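Local structure of shikimate dehydrogenase-like protein HI_0607 (1NPY) at residues T102-A106 against L241-Q246; A120-G126 against D177-T183; K147-V153 against Y165-L171; D211-V217 against I233-I239. The protein catalyses in vitro the NADP(+)-dependent oxidation of shikimate to 3-dehydroshikimate, with much lower activity than classical AroE enzymes, so its biological substrate may be another compound. All coordinates share one frame. Residue numbers count along the deposited sequence, not the author numbering.

Interaction 1. Residues T102-A106 against L241-Q246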
loop_
_atom_site.group_PDB
_atom_site.type_symbol
_atom_site.label_atom_id
_atom_site.label_comp_id
_atom_site.label_asym_id
_atom_site.label_seq_id
_atom_site.Cartn_x
_atom_site.Cartn_y
_atom_site.Cartn_z
ATOM N N THR A 102 0.236 -5.402 4.296
ATOM C CA THR A 102 -1.036 -4.692 4.312
ATOM C C THR A 102 -1.265 -3.782 3.112
ATOM O O THR A 102 -2.396 -3.366 2.886
ATOM C CB THR A 102 -1.290 -3.907 5.597
ATOM O OG1 THR A 102 -0.267 -2.929 5.797
ATOM C CG2 THR A 102 -1.329 -4.787 6.815
ATOM N N ASP A 103 -0.243 -3.493 2.315
ATOM C CA ASP A 103 -0.516 -2.877 1.027
ATOM C C ASP A 103 -1.318 -3.823 0.126
ATOM O O ASP A 103 -2.320 -3.416 -0.463
ATOM C CB ASP A 103 0.781 -2.499 0.338
ATOM C CG ASP A 103 1.419 -1.271 0.939
ATOM O OD1 ASP A 103 0.728 -0.339 1.427
ATOM O OD2 ASP A 103 2.657 -1.157 0.857
ATOM N N TYR A 104 -0.879 -5.077 0.032
ATOM C CA TYR A 104 -1.618 -6.106 -0.678
ATOM C C TYR A 104 -3.035 -6.257 -0.109
ATOM O O TYR A 104 -4.019 -6.258 -0.853
ATOM C CB TYR A 104 -0.822 -7.421 -0.636
ATOM C CG TYR A 104 -1.602 -8.611 -1.137
ATOM C CD1 TYR A 104 -1.642 -8.918 -2.497
ATOM C CD2 TYR A 104 -2.365 -9.390 -0.262
ATOM C CE1 TYR A 104 -2.425 -9.964 -2.962
ATOM C CE2 TYR A 104 -3.120 -10.448 -0.727
ATOM C CZ TYR A 104 -3.136 -10.738 -2.073
ATOM O OH TYR A 104 -3.921 -11.791 -2.510
ATOM N N ILE A 105 -3.151 -6.387 1.211
ATOM C CA ILE A 105 -4.462 -6.533 1.843
ATOM C C ILE A 105 -5.349 -5.341 1.493
ATOM O O ILE A 105 -6.524 -5.523 1.170
ATOM C CB ILE A 105 -4.341 -6.767 3.357
ATOM C CG1 ILE A 105 -3.569 -8.055 3.650
ATOM C CG2 ILE A 105 -5.696 -6.883 4.045
ATOM C CD1 ILE A 105 -3.164 -8.201 5.088
ATOM N N ALA A 106 -4.817 -4.128 1.599
ATOM C CA ALA A 106 -5.595 -2.921 1.306
ATOM C C ALA A 106 -6.116 -2.908 -0.123
ATOM O O ALA A 106 -7.263 -2.509 -0.354
ATOM C CB ALA A 106 -4.779 -1.648 1.587
ATOM N N LEU A 241 -5.875 2.678 4.632
ATOM C CA LEU A 241 -6.383 1.343 4.902
ATOM C C LEU A 241 -5.228 0.429 5.273
ATOM O O LEU A 241 -5.393 -0.395 6.175
ATOM C CB LEU A 241 -7.140 0.784 3.691
ATOM C CG LEU A 241 -7.807 -0.585 3.866
ATOM C CD1 LEU A 241 -8.644 -0.614 5.142
ATOM C CD2 LEU A 241 -8.661 -0.857 2.613
ATOM N N GLN A 242 -4.071 0.575 4.626
ATOM C CA GLN A 242 -2.948 -0.281 4.992
ATOM C C GLN A 242 -2.509 -0.026 6.427
ATOM O O GLN A 242 -2.219 -0.989 7.135
ATOM C CB GLN A 242 -1.766 -0.203 4.041
ATOM C CG GLN A 242 -0.952 1.052 4.114
ATOM C CD GLN A 242 -0.215 1.453 2.841
ATOM O OE1 GLN A 242 -0.825 1.555 1.773
ATOM N NE2 GLN A 242 1.085 1.742 2.955
ATOM N N ALA A 243 -2.585 1.223 6.878
ATOM C CA ALA A 243 -2.275 1.573 8.269
ATOM C C ALA A 243 -3.298 1.046 9.276
ATOM O O ALA A 243 -2.951 0.541 10.347
ATOM C CB ALA A 243 -2.132 3.073 8.403
ATOM N N VAL A 244 -4.574 1.199 8.934
ATOM C CA VAL A 244 -5.674 0.607 9.709
ATOM C C VAL A 244 -5.484 -0.893 9.900
ATOM O O VAL A 244 -5.726 -1.409 10.986
ATOM C CB VAL A 244 -7.033 0.959 9.080
ATOM C CG1 VAL A 244 -8.145 0.144 9.720
ATOM C CG2 VAL A 244 -7.299 2.449 9.278
ATOM N N GLU A 245 -5.105 -1.606 8.846
ATOM C CA GLU A 245 -4.936 -3.052 8.924
ATOM C C GLU A 245 -3.784 -3.397 9.885
ATOM O O GLU A 245 -3.862 -4.359 10.658
ATOM C CB GLU A 245 -4.725 -3.691 7.546
ATOM C CG GLU A 245 -5.939 -3.529 6.625
ATOM C CD GLU A 245 -7.069 -4.484 6.930
ATOM O OE1 GLU A 245 -6.756 -5.609 7.365
ATOM O OE2 GLU A 245 -8.254 -4.130 6.703
ATOM N N GLN A 246 -2.707 -2.623 9.840
ATOM C CA GLN A 246 -1.636 -2.766 10.827
ATOM C C GLN A 246 -2.163 -2.526 12.235
ATOM O O GLN A 246 -1.900 -3.302 13.154
ATOM C CB GLN A 246 -0.462 -1.833 10.552
ATOM C CG GLN A 246 0.220 -2.137 9.244
ATOM C CD GLN A 246 1.254 -1.113 8.854
ATOM O OE1 GLN A 246 1.076 0.077 9.134
ATOM N NE2 GLN A 246 2.331 -1.557 8.207
#
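Two helices that link the substrate-binding and NADP-binding domains of the shikimate dehydrogenase fold cross here. The N-terminal turn of helix 102-113 packs on the middle of helix 235-251. The axes of the two short segments approach to 8.3 Å, with 116° between their directions. Apolar contact comes mainly from small or aliphatic groups. A106 CB lies 3.9 Å from L241 CG, and T102 CG2 lies 3.6 Å from E245 CB. Other contacts mix apolar and polar atoms. I105 CG2 lies 3.7 Å from E245 OE1. Q246 grips T89 through NE2, outside the contact, while its CG packs on the T102 hydroxyl. D103 is inferred to bind substrate. Its CA-to-CB bond runs sideways to segment 241-246, and its carboxylate comes close to the Q242 side chain. It also makes a long, weak ion pair with K67, the inferred proton donor/acceptor, so the crossing lies beside the inferred active site. The one settled polar link is made by T102. It takes the p rotamer, which aims its hydroxyl across the interface. T102 OG1 donates a hydrogen bond of 3.1 Å to Q242 O, a carbonyl that also accepts from Q246 N at 3.2 Å.

Interaction 2. Residues A120-G126 against D177-T183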
loop_
_atom_site.group_PDB
_atom_site.type_symbol
_atom_site.label_atom_id
_atom_site.label_comp_id
_atom_site.label_asym_id
_atom_site.label_seq_id
_atom_site.Cartn_x
_atom_site.Cartn_y
_atom_site.Cartn_z
ATOM N N ALA A 120 -13.805 -7.267 -16.099
ATOM C CA ALA A 120 -13.353 -6.042 -16.749
ATOM C C ALA A 120 -11.879 -6.123 -17.129
ATOM O O ALA A 120 -11.089 -6.778 -16.451
ATOM C CB ALA A 120 -13.584 -4.873 -15.816
ATOM N N LYS A 121 -11.511 -5.384 -18.171
ATOM C CA LYS A 121 -10.141 -5.277 -18.649
ATOM C C LYS A 121 -9.395 -4.220 -17.831
ATOM O O LYS A 121 -9.901 -3.104 -17.638
ATOM C CB LYS A 121 -10.118 -4.904 -20.125
ATOM C CG LYS A 121 -10.525 -6.033 -21.075
ATOM C CD LYS A 121 -10.860 -5.516 -22.467
ATOM C CE LYS A 121 -9.665 -4.843 -23.106
ATOM N NZ LYS A 121 -9.814 -4.559 -24.566
ATOM N N VAL A 122 -8.261 -4.631 -17.270
ATOM C CA VAL A 122 -7.425 -3.765 -16.433
ATOM C C VAL A 122 -6.110 -3.440 -17.149
ATOM O O VAL A 122 -5.511 -4.310 -17.759
ATOM C CB VAL A 122 -7.071 -4.468 -15.109
ATOM C CG1 VAL A 122 -6.276 -3.541 -14.185
ATOM C CG2 VAL A 122 -8.362 -4.915 -14.427
ATOM N N ILE A 123 -5.648 -2.191 -17.069
ATOM C CA ILE A 123 -4.274 -1.841 -17.412
ATOM C C ILE A 123 -3.604 -1.175 -16.228
ATOM O O ILE A 123 -4.143 -0.220 -15.669
ATOM C CB ILE A 123 -4.194 -0.936 -18.667
ATOM C CG1 ILE A 123 -4.724 -1.678 -19.892
ATOM C CG2 ILE A 123 -2.758 -0.443 -18.879
ATOM C CD1 ILE A 123 -4.609 -0.802 -21.154
ATOM N N VAL A 124 -2.471 -1.732 -15.808
ATOM C CA VAL A 124 -1.609 -1.158 -14.786
ATOM C C VAL A 124 -0.435 -0.434 -15.453
ATOM O O VAL A 124 0.311 -1.041 -16.224
ATOM C CB VAL A 124 -1.069 -2.245 -13.830
ATOM C CG1 VAL A 124 -0.106 -1.644 -12.837
ATOM C CG2 VAL A 124 -2.198 -2.961 -13.078
ATOM N N HIS A 125 -0.304 0.870 -15.222
ATOM C CA HIS A 125 0.835 1.640 -15.690
ATOM C C HIS A 125 1.865 1.667 -14.570
ATOM O O HIS A 125 1.676 2.291 -13.532
ATOM C CB HIS A 125 0.394 3.055 -16.077
ATOM C CG HIS A 125 1.435 3.859 -16.792
ATOM N ND1 HIS A 125 1.200 5.152 -17.214
ATOM C CD2 HIS A 125 2.668 3.537 -17.244
ATOM C CE1 HIS A 125 2.260 5.603 -17.863
ATOM N NE2 HIS A 125 3.172 4.645 -17.886
ATOM N N GLY A 126 2.982 0.990 -14.805
ATOM C CA GLY A 126 4.116 0.995 -13.903
ATOM C C GLY A 126 4.564 -0.415 -13.568
ATOM O O GLY A 126 3.833 -1.375 -13.778
ATOM N N ASP A 177 -11.175 -1.021 -19.060
ATOM C CA ASP A 177 -12.215 -0.509 -18.181
ATOM C C ASP A 177 -11.699 0.102 -16.893
ATOM O O ASP A 177 -12.314 1.002 -16.327
ATOM C CB ASP A 177 -13.137 -1.673 -17.836
ATOM C CG ASP A 177 -13.670 -2.321 -19.079
ATOM O OD1 ASP A 177 -14.298 -1.568 -19.849
ATOM O OD2 ASP A 177 -13.479 -3.517 -19.374
ATOM N N ILE A 178 -10.590 -0.441 -16.401
ATOM C CA ILE A 178 -9.978 -0.059 -15.142
ATOM C C ILE A 178 -8.535 0.346 -15.431
ATOM O O ILE A 178 -7.716 -0.466 -15.871
ATOM C CB ILE A 178 -10.043 -1.199 -14.106
ATOM C CG1 ILE A 178 -11.500 -1.579 -13.806
ATOM C CG2 ILE A 178 -9.373 -0.815 -12.814
ATOM C CD1 ILE A 178 -11.670 -2.867 -12.977
ATOM N N LEU A 179 -8.229 1.609 -15.159
ATOM C CA LEU A 179 -6.881 2.138 -15.314
ATOM C C LEU A 179 -6.236 2.365 -13.956
ATOM O O LEU A 179 -6.804 3.043 -13.102
ATOM C CB LEU A 179 -6.912 3.469 -16.060
ATOM C CG LEU A 179 -7.739 3.404 -17.344
ATOM C CD1 LEU A 179 -7.737 4.802 -17.951
ATOM C CD2 LEU A 179 -7.143 2.428 -18.342
ATOM N N VAL A 180 -5.082 1.748 -13.736
ATOM C CA VAL A 180 -4.401 1.880 -12.456
ATOM C C VAL A 180 -3.033 2.508 -12.685
ATOM O O VAL A 180 -2.225 2.010 -13.472
ATOM C CB VAL A 180 -4.195 0.522 -11.727
ATOM C CG1 VAL A 180 -3.732 0.735 -10.315
ATOM C CG2 VAL A 180 -5.419 -0.359 -11.781
ATOM N N ASN A 181 -2.741 3.575 -11.949
ATOM C CA ASN A 181 -1.430 4.194 -12.020
ATOM C C ASN A 181 -0.615 3.782 -10.790
ATOM O O ASN A 181 -1.046 4.014 -9.644
ATOM C CB ASN A 181 -1.496 5.719 -12.040
ATOM C CG ASN A 181 -0.102 6.335 -12.011
ATOM O OD1 ASN A 181 0.736 5.967 -12.829
ATOM N ND2 ASN A 181 0.150 7.245 -11.096
ATOM N N VAL A 182 0.535 3.170 -11.064
ATOM C CA VAL A 182 1.533 2.837 -10.059
ATOM C C VAL A 182 2.914 3.427 -10.402
ATOM O O VAL A 182 3.959 2.968 -9.927
ATOM C CB VAL A 182 1.660 1.318 -9.804
ATOM C CG1 VAL A 182 0.369 0.763 -9.245
ATOM C CG2 VAL A 182 2.107 0.522 -11.040
ATOM N N THR A 183 2.915 4.481 -11.202
ATOM C CA THR A 183 4.135 5.241 -11.485
ATOM C C THR A 183 4.219 6.437 -10.547
ATOM O O THR A 183 3.263 6.753 -9.825
ATOM C CB THR A 183 4.173 5.815 -12.928
ATOM O OG1 THR A 183 3.140 6.794 -13.111
ATOM C CG2 THR A 183 3.956 4.807 -14.049
#
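Strands 122-125 and 178-181 are parallel neighbours at the centre of the Rossmann-type sheet. The axes of the strand segments approach to 4.8 Å. I123 N to I178 O (2.9 Å), V180 N to I123 O (2.9 Å) and H125 N to V180 O (2.8 Å) set the register. On one face the valines interlock. V122 CG1 leans on V180 CG2 at 4.1 Å, and V124 CG1 fits against V182 CG2 at 3.6 Å. A120 fills the space beside I178 CD1. The other face carries I123 beside L179, and H125. T183 CG2 lies over one face of the H125 ring in a CH-pi contact, 3.8 Å from the centroid. G126 leaves a hollow that V182 CG2 occupies, 3.5 Å from G126 CA; a CB there would clash. G126 opens the glycine-rich loop assigned to NADP(+) by similarity. At the other end D177 OD2 accepts a hydrogen bond from K121 N at 3.0 Å. Helix 131-140 covers the valine face through V134, F202 of helix 200-205 covers I123 and L179, and strand 146-149 flanks strand 122-125.

Interaction 3. Residues K147-V153 against Y165-L171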
loop_
_atom_site.group_PDB
_atom_site.type_symbol
_atom_site.label_atom_id
_atom_site.label_comp_id
_atom_site.label_asym_id
_atom_site.label_seq_id
_atom_site.Cartn_x
_atom_site.Cartn_y
_atom_site.Cartn_z
ATOM N N LYS A 147 -3.207 -6.095 -18.243
ATOM C CA LYS A 147 -1.979 -5.866 -18.988
ATOM C C LYS A 147 -1.135 -4.894 -18.169
ATOM O O LYS A 147 -1.671 -3.964 -17.561
ATOM C CB LYS A 147 -2.282 -5.304 -20.376
ATOM C CG LYS A 147 -3.143 -6.216 -21.223
ATOM C CD LYS A 147 -3.493 -5.573 -22.557
ATOM C CE LYS A 147 -4.574 -6.333 -23.301
ATOM N NZ LYS A 147 -5.067 -5.591 -24.500
ATOM N N ILE A 148 0.176 -5.097 -18.194
ATOM C CA ILE A 148 1.118 -4.221 -17.513
ATOM C C ILE A 148 1.759 -3.373 -18.596
ATOM O O ILE A 148 2.366 -3.909 -19.523
ATOM C CB ILE A 148 2.155 -5.029 -16.709
ATOM C CG1 ILE A 148 1.502 -5.623 -15.452
ATOM C CG2 ILE A 148 3.275 -4.095 -16.222
ATOM C CD1 ILE A 148 1.251 -7.096 -15.484
ATOM N N TYR A 149 1.527 -2.067 -18.508
ATOM C CA TYR A 149 2.127 -1.052 -19.358
ATOM C C TYR A 149 3.265 -0.363 -18.622
ATOM O O TYR A 149 3.058 0.286 -17.602
ATOM C CB TYR A 149 1.029 -0.029 -19.693
ATOM C CG TYR A 149 1.470 1.233 -20.401
ATOM C CD1 TYR A 149 2.407 1.197 -21.420
ATOM C CD2 TYR A 149 0.906 2.460 -20.056
ATOM C CE1 TYR A 149 2.801 2.367 -22.066
ATOM C CE2 TYR A 149 1.292 3.629 -20.690
ATOM C CZ TYR A 149 2.236 3.575 -21.686
ATOM O OH TYR A 149 2.610 4.725 -22.336
ATOM N N ALA A 150 4.498 -0.514 -19.085
ATOM C CA ALA A 150 5.591 0.049 -18.312
ATOM C C ALA A 150 6.784 0.308 -19.207
ATOM O O ALA A 150 6.974 -0.386 -20.196
ATOM C CB ALA A 150 6.016 -0.878 -17.190
ATOM N N ARG A 151 7.553 1.314 -18.822
ATOM C CA ARG A 151 8.746 1.646 -19.582
ATOM C C ARG A 151 9.933 0.714 -19.305
ATOM O O ARG A 151 10.772 0.545 -20.190
ATOM C CB ARG A 151 9.087 3.122 -19.395
ATOM C CG ARG A 151 9.485 3.510 -17.991
ATOM C CD ARG A 151 9.840 4.981 -17.870
ATOM N NE ARG A 151 9.930 5.362 -16.463
ATOM C CZ ARG A 151 10.947 5.086 -15.659
ATOM N NH1 ARG A 151 12.023 4.452 -16.113
ATOM N NH2 ARG A 151 10.910 5.488 -14.392
ATOM N N ASN A 152 10.031 0.121 -18.116
ATOM C CA ASN A 152 11.021 -0.916 -17.831
ATOM C C ASN A 152 10.547 -2.252 -18.401
ATOM O O ASN A 152 9.728 -2.948 -17.798
ATOM C CB ASN A 152 11.286 -1.057 -16.326
ATOM C CG ASN A 152 12.539 -1.880 -16.014
ATOM O OD1 ASN A 152 13.361 -1.460 -15.195
ATOM N ND2 ASN A 152 12.705 -3.035 -16.657
ATOM N N VAL A 153 11.060 -2.599 -19.576
ATOM C CA VAL A 153 10.610 -3.762 -20.327
ATOM C C VAL A 153 10.864 -5.088 -19.610
ATOM O O VAL A 153 10.006 -5.967 -19.599
ATOM C CB VAL A 153 11.280 -3.784 -21.724
ATOM C CG1 VAL A 153 10.990 -5.085 -22.438
ATOM C CG2 VAL A 153 10.833 -2.588 -22.561
ATOM N N TYR A 165 -0.110 -12.673 -16.796
ATOM C CA TYR A 165 -0.717 -11.577 -17.530
ATOM C C TYR A 165 0.115 -11.211 -18.751
ATOM O O TYR A 165 1.067 -11.906 -19.091
ATOM C CB TYR A 165 -0.820 -10.404 -16.558
ATOM C CG TYR A 165 -1.894 -10.538 -15.510
ATOM C CD1 TYR A 165 -3.166 -11.034 -15.811
ATOM C CD2 TYR A 165 -1.652 -10.089 -14.216
ATOM C CE1 TYR A 165 -4.162 -11.077 -14.839
ATOM C CE2 TYR A 165 -2.638 -10.119 -13.246
ATOM C CZ TYR A 165 -3.869 -10.628 -13.552
ATOM O OH TYR A 165 -4.831 -10.571 -12.569
ATOM N N ALA A 166 -0.205 -10.112 -19.425
ATOM C CA ALA A 166 0.576 -9.700 -20.581
ATOM C C ALA A 166 1.222 -8.344 -20.335
ATOM O O ALA A 166 0.708 -7.540 -19.551
ATOM C CB ALA A 166 -0.319 -9.680 -21.816
ATOM N N TYR A 167 2.328 -8.119 -21.036
ATOM C CA TYR A 167 3.071 -6.874 -21.020
ATOM C C TYR A 167 2.879 -6.129 -22.331
ATOM O O TYR A 167 2.921 -6.749 -23.400
ATOM C CB TYR A 167 4.561 -7.136 -20.792
ATOM C CG TYR A 167 5.408 -5.915 -21.012
ATOM C CD1 TYR A 167 5.477 -4.906 -20.054
ATOM C CD2 TYR A 167 6.090 -5.736 -22.215
ATOM C CE1 TYR A 167 6.216 -3.781 -20.271
ATOM C CE2 TYR A 167 6.834 -4.601 -22.436
ATOM C CZ TYR A 167 6.886 -3.629 -21.466
ATOM O OH TYR A 167 7.617 -2.485 -21.680
ATOM N N ILE A 168 2.715 -4.813 -22.228
ATOM C CA ILE A 168 2.689 -3.927 -23.392
ATOM C C ILE A 168 3.629 -2.745 -23.202
ATOM O O ILE A 168 3.732 -2.163 -22.115
ATOM C CB ILE A 168 1.251 -3.450 -23.720
ATOM C CG1 ILE A 168 0.625 -2.705 -22.526
ATOM C CG2 ILE A 168 0.429 -4.637 -24.141
ATOM C CD1 ILE A 168 -0.789 -2.180 -22.794
ATOM N N ASN A 169 4.347 -2.400 -24.266
ATOM C CA ASN A 169 5.246 -1.253 -24.226
ATOM C C ASN A 169 4.524 0.012 -24.687
ATOM O O ASN A 169 5.096 1.086 -24.564
ATOM C CB ASN A 169 6.527 -1.511 -25.025
ATOM C CG ASN A 169 7.631 -0.514 -24.703
ATOM O OD1 ASN A 169 8.121 -0.435 -23.575
ATOM N ND2 ASN A 169 8.026 0.264 -25.704
ATOM N N SER A 170 3.281 -0.081 -25.153
ATOM C CA SER A 170 2.481 1.116 -25.427
ATOM C C SER A 170 0.969 0.908 -25.449
ATOM O O SER A 170 0.477 -0.223 -25.477
ATOM C CB SER A 170 2.921 1.752 -26.751
ATOM O OG SER A 170 2.846 0.798 -27.789
ATOM N N LEU A 171 0.231 2.017 -25.416
ATOM C CA LEU A 171 -1.226 1.953 -25.374
ATOM C C LEU A 171 -1.976 1.903 -26.710
ATOM O O LEU A 171 -3.205 1.864 -26.723
ATOM C CB LEU A 171 -1.751 3.118 -24.536
ATOM C CG LEU A 171 -1.323 3.047 -23.069
ATOM C CD1 LEU A 171 -1.699 4.360 -22.395
ATOM C CD2 LEU A 171 -1.950 1.860 -22.374
HETATM O O HOH W 1 1.700 4.646 -24.914
#
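This is the edge of the Rossmann-type NADP-binding domain. Strand 146-149, helix 153-163 and strand 166-168 form a beta-alpha-beta unit whose two parallel strands meet here. Their pairing is short. I148 N donates to A166 O at 2.8 Å, and I168 N donates to I148 O at 2.9 Å. Side chains then fill both faces. On the face of K147, Y149 and I168, Y149 is t at chi1. Its CB lies 3.9 Å from I168 CG1, which branches from a p rotamer. The Y149 ring extends beyond the strand ends. L171, m then t, sets CG over one ring face, 3.8 Å from the centroid, in a CH-pi contact. Y149 also stacks with the ring of H125 in the next strand. On the opposite face, I148 has an off-well chi2 of 107°, and its CD1 reaches Y165 CB at 4.0 Å. Y167, also t at chi1, swings along the sheet toward the loop after strand 146-149. Its OH lies 2.6 Å from A150 O and 2.8 Å from N169 OD1. V153 CG2 sits 3.3 Å from Y167 OH, so the first turn of the crossover helix rests on this tyrosine. N152 stands at the N-cap position of that helix, near S127 and K154, both NADP(+) sites by similarity. A water joins the ends: it lies 2.7 Å from Y149 OH and accepts from L171 N at 3.1 Å.

Interaction 4. Residues D211-V217 against I233-I239; sequences DVVAMPV and ISGAAVI
The loop 211-217 leaves strand 208-211 and folds over the start of helix 235-251. A cis peptide precedes P216. D211 (chi1 t) accepts from V213 N through OD1 at 3.1 Å, an Asx turn; its OD2 is hydrogen-bonded to T219 OG1. The second segment begins extended at I233 (phi/psi -127/125), at the end of the edge strand. I233 O accepts from D211 N at 2.9 Å, a parallel-sheet bond. S234 follows as N-cap. Its OG accepts from A236 N at 3.2 Å, meets V217 CG1 at 3.4 Å and donates to a water at 3.1 Å; that water donates to V213 O and V217 O, each at 2.8 Å. G235 comes next (-67/-23), with its CA 3.9 Å from V212 CA. G235 N makes a weak 3.3 Å hydrogen bond to V213 O. A CB would clash here. A second water donates to V212 O at 2.6 Å and G235 O at 3.0 Å. A236 CB packs on V217 CG2 at 4.1 Å. I239, m then t, brings CD1 to 3.4 Å from A214 CB. The loop lies at the C-terminal end of the parallel sheet, where Rossmann-type domains bind the dinucleotide, consistent with V212 touching M130 of the probable NADP(+) site.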
loop_
_atom_site.group_PDB
_atom_site.type_symbol
_atom_site.label_atom_id
_atom_site.label_comp_id
_atom_site.label_asym_id
_atom_site.label_seq_id
_atom_site.Cartn_x
_atom_site.Cartn_y
_atom_site.Cartn_z
ATOM N N ASP A 211 -5.565 5.586 -8.801
ATOM C CA ASP A 211 -4.228 6.175 -8.787
ATOM C C ASP A 211 -3.682 5.880 -7.404
ATOM O O ASP A 211 -4.201 6.360 -6.392
ATOM C CB ASP A 211 -4.283 7.683 -9.013
ATOM C CG ASP A 211 -2.956 8.281 -9.430
ATOM O OD1 ASP A 211 -1.889 7.655 -9.222
ATOM O OD2 ASP A 211 -2.914 9.408 -9.979
ATOM N N VAL A 212 -2.562 5.174 -7.371
ATOM C CA VAL A 212 -1.903 4.882 -6.109
ATOM C C VAL A 212 -1.119 6.076 -5.571
ATOM O O VAL A 212 -0.798 6.149 -4.388
ATOM C CB VAL A 212 -1.056 3.606 -6.228
ATOM C CG1 VAL A 212 -0.432 3.253 -4.902
ATOM C CG2 VAL A 212 -1.917 2.432 -6.670
ATOM N N VAL A 213 -0.859 7.084 -6.396
ATOM C CA VAL A 213 -0.265 8.322 -5.892
ATOM C C VAL A 213 -1.214 8.960 -4.879
ATOM O O VAL A 213 -2.411 9.081 -5.136
ATOM C CB VAL A 213 -0.017 9.342 -7.021
ATOM C CG1 VAL A 213 0.378 10.670 -6.423
ATOM C CG2 VAL A 213 1.041 8.816 -7.960
ATOM N N ALA A 214 -0.676 9.323 -3.722
ATOM C CA ALA A 214 -1.479 9.814 -2.606
ATOM C C ALA A 214 -1.375 11.315 -2.364
ATOM O O ALA A 214 -2.293 11.875 -1.776
ATOM C CB ALA A 214 -1.126 9.052 -1.347
ATOM N N MET A 215 -0.313 11.958 -2.847
ATOM C CA MET A 215 -0.118 13.395 -2.670
ATOM C C MET A 215 0.282 13.975 -4.024
ATOM O O MET A 215 1.348 13.637 -4.555
ATOM C CB MET A 215 0.984 13.658 -1.642
ATOM C CG MET A 215 1.318 15.127 -1.434
ATOM S SD MET A 215 -0.032 16.103 -0.722
ATOM C CE MET A 215 0.372 15.863 1.010
ATOM N N PRO A 216 -0.568 14.813 -4.605
ATOM C CA PRO A 216 -1.889 15.187 -4.086
ATOM C C PRO A 216 -2.897 14.078 -4.361
ATOM O O PRO A 216 -2.606 13.241 -5.206
ATOM C CB PRO A 216 -2.252 16.387 -4.967
ATOM C CG PRO A 216 -1.649 16.014 -6.304
ATOM C CD PRO A 216 -0.316 15.406 -5.931
ATOM N N VAL A 217 -4.079 14.119 -3.755
ATOM C CA VAL A 217 -5.158 13.228 -4.170
ATOM C C VAL A 217 -5.534 13.542 -5.622
ATOM O O VAL A 217 -5.727 12.638 -6.449
ATOM C CB VAL A 217 -6.372 13.433 -3.239
ATOM C CG1 VAL A 217 -7.584 12.632 -3.721
ATOM C CG2 VAL A 217 -5.970 13.047 -1.826
ATOM N N ILE A 233 -10.539 5.938 -7.328
ATOM C CA ILE A 233 -9.914 5.411 -6.115
ATOM C C ILE A 233 -8.556 6.089 -5.983
ATOM O O ILE A 233 -7.786 6.053 -6.933
ATOM C CB ILE A 233 -9.732 3.884 -6.201
ATOM C CG1 ILE A 233 -11.049 3.236 -6.615
ATOM C CG2 ILE A 233 -9.273 3.293 -4.843
ATOM C CD1 ILE A 233 -10.942 1.754 -6.757
ATOM N N SER A 234 -8.280 6.723 -4.847
ATOM C CA SER A 234 -7.113 7.581 -4.694
ATOM C C SER A 234 -6.108 6.891 -3.793
ATOM O O SER A 234 -6.484 6.011 -3.027
ATOM C CB SER A 234 -7.568 8.907 -4.072
ATOM O OG SER A 234 -6.521 9.435 -3.285
ATOM N N GLY A 235 -4.840 7.270 -3.880
ATOM C CA GLY A 235 -3.787 6.629 -3.114
ATOM C C GLY A 235 -3.899 6.875 -1.621
ATOM O O GLY A 235 -3.365 6.107 -0.817
ATOM N N ALA A 236 -4.582 7.950 -1.246
ATOM C CA ALA A 236 -4.809 8.240 0.163
ATOM C C ALA A 236 -5.605 7.117 0.823
ATOM O O ALA A 236 -5.349 6.769 1.977
ATOM C CB ALA A 236 -5.501 9.565 0.347
ATOM N N ALA A 237 -6.603 6.599 0.113
ATOM C CA ALA A 237 -7.347 5.458 0.626
ATOM C C ALA A 237 -6.457 4.249 0.887
ATOM O O ALA A 237 -6.747 3.502 1.829
ATOM C CB ALA A 237 -8.465 5.044 -0.313
ATOM N N VAL A 238 -5.476 4.012 0.012
ATOM C CA VAL A 238 -4.530 2.927 0.190
ATOM C C VAL A 238 -3.695 3.147 1.446
ATOM O O VAL A 238 -3.570 2.249 2.283
ATOM C CB VAL A 238 -3.630 2.683 -1.034
ATOM C CG1 VAL A 238 -2.677 1.563 -0.754
ATOM C CG2 VAL A 238 -4.442 2.284 -2.261
ATOM N N ILE A 239 -3.129 4.343 1.606
ATOM C CA ILE A 239 -2.236 4.581 2.741
ATOM C C ILE A 239 -2.992 4.431 4.048
ATOM O O ILE A 239 -2.477 3.854 5.019
ATOM C CB ILE A 239 -1.594 5.965 2.671
ATOM C CG1 ILE A 239 -0.625 6.015 1.492
ATOM C CG2 ILE A 239 -0.824 6.295 3.936
ATOM C CD1 ILE A 239 0.040 7.347 1.324
HETATM O O HOH W 2 -0.890 4.899 -2.054
HETATM O O HOH W 3 -4.907 9.999 -5.890
#

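How the interactions relate
Interactions 2 and 3 share one parallel sheet. V124 O to Y149 N (2.8 Å) and G126 N to Y149 O (2.9 Å) join their strands. Interaction 2 is central and buried, with tightly fitted aliphatic groups. Interaction 3 lies at the sheet edge on the surface, and uses tyrosines and water. Interaction 4 continues the other half of the sheet: N181 ND2 meets D211 OD1 at 2.8 Å and N181 O meets V212 N at 3.0 Å. It is partly buried and relies on backbone contacts and bridging waters. Its helix 235-251 runs on into interaction 1, where A106 CB lies 4.1 Å from V238 O. Interaction 1, also partly buried, pairs helices between the domains.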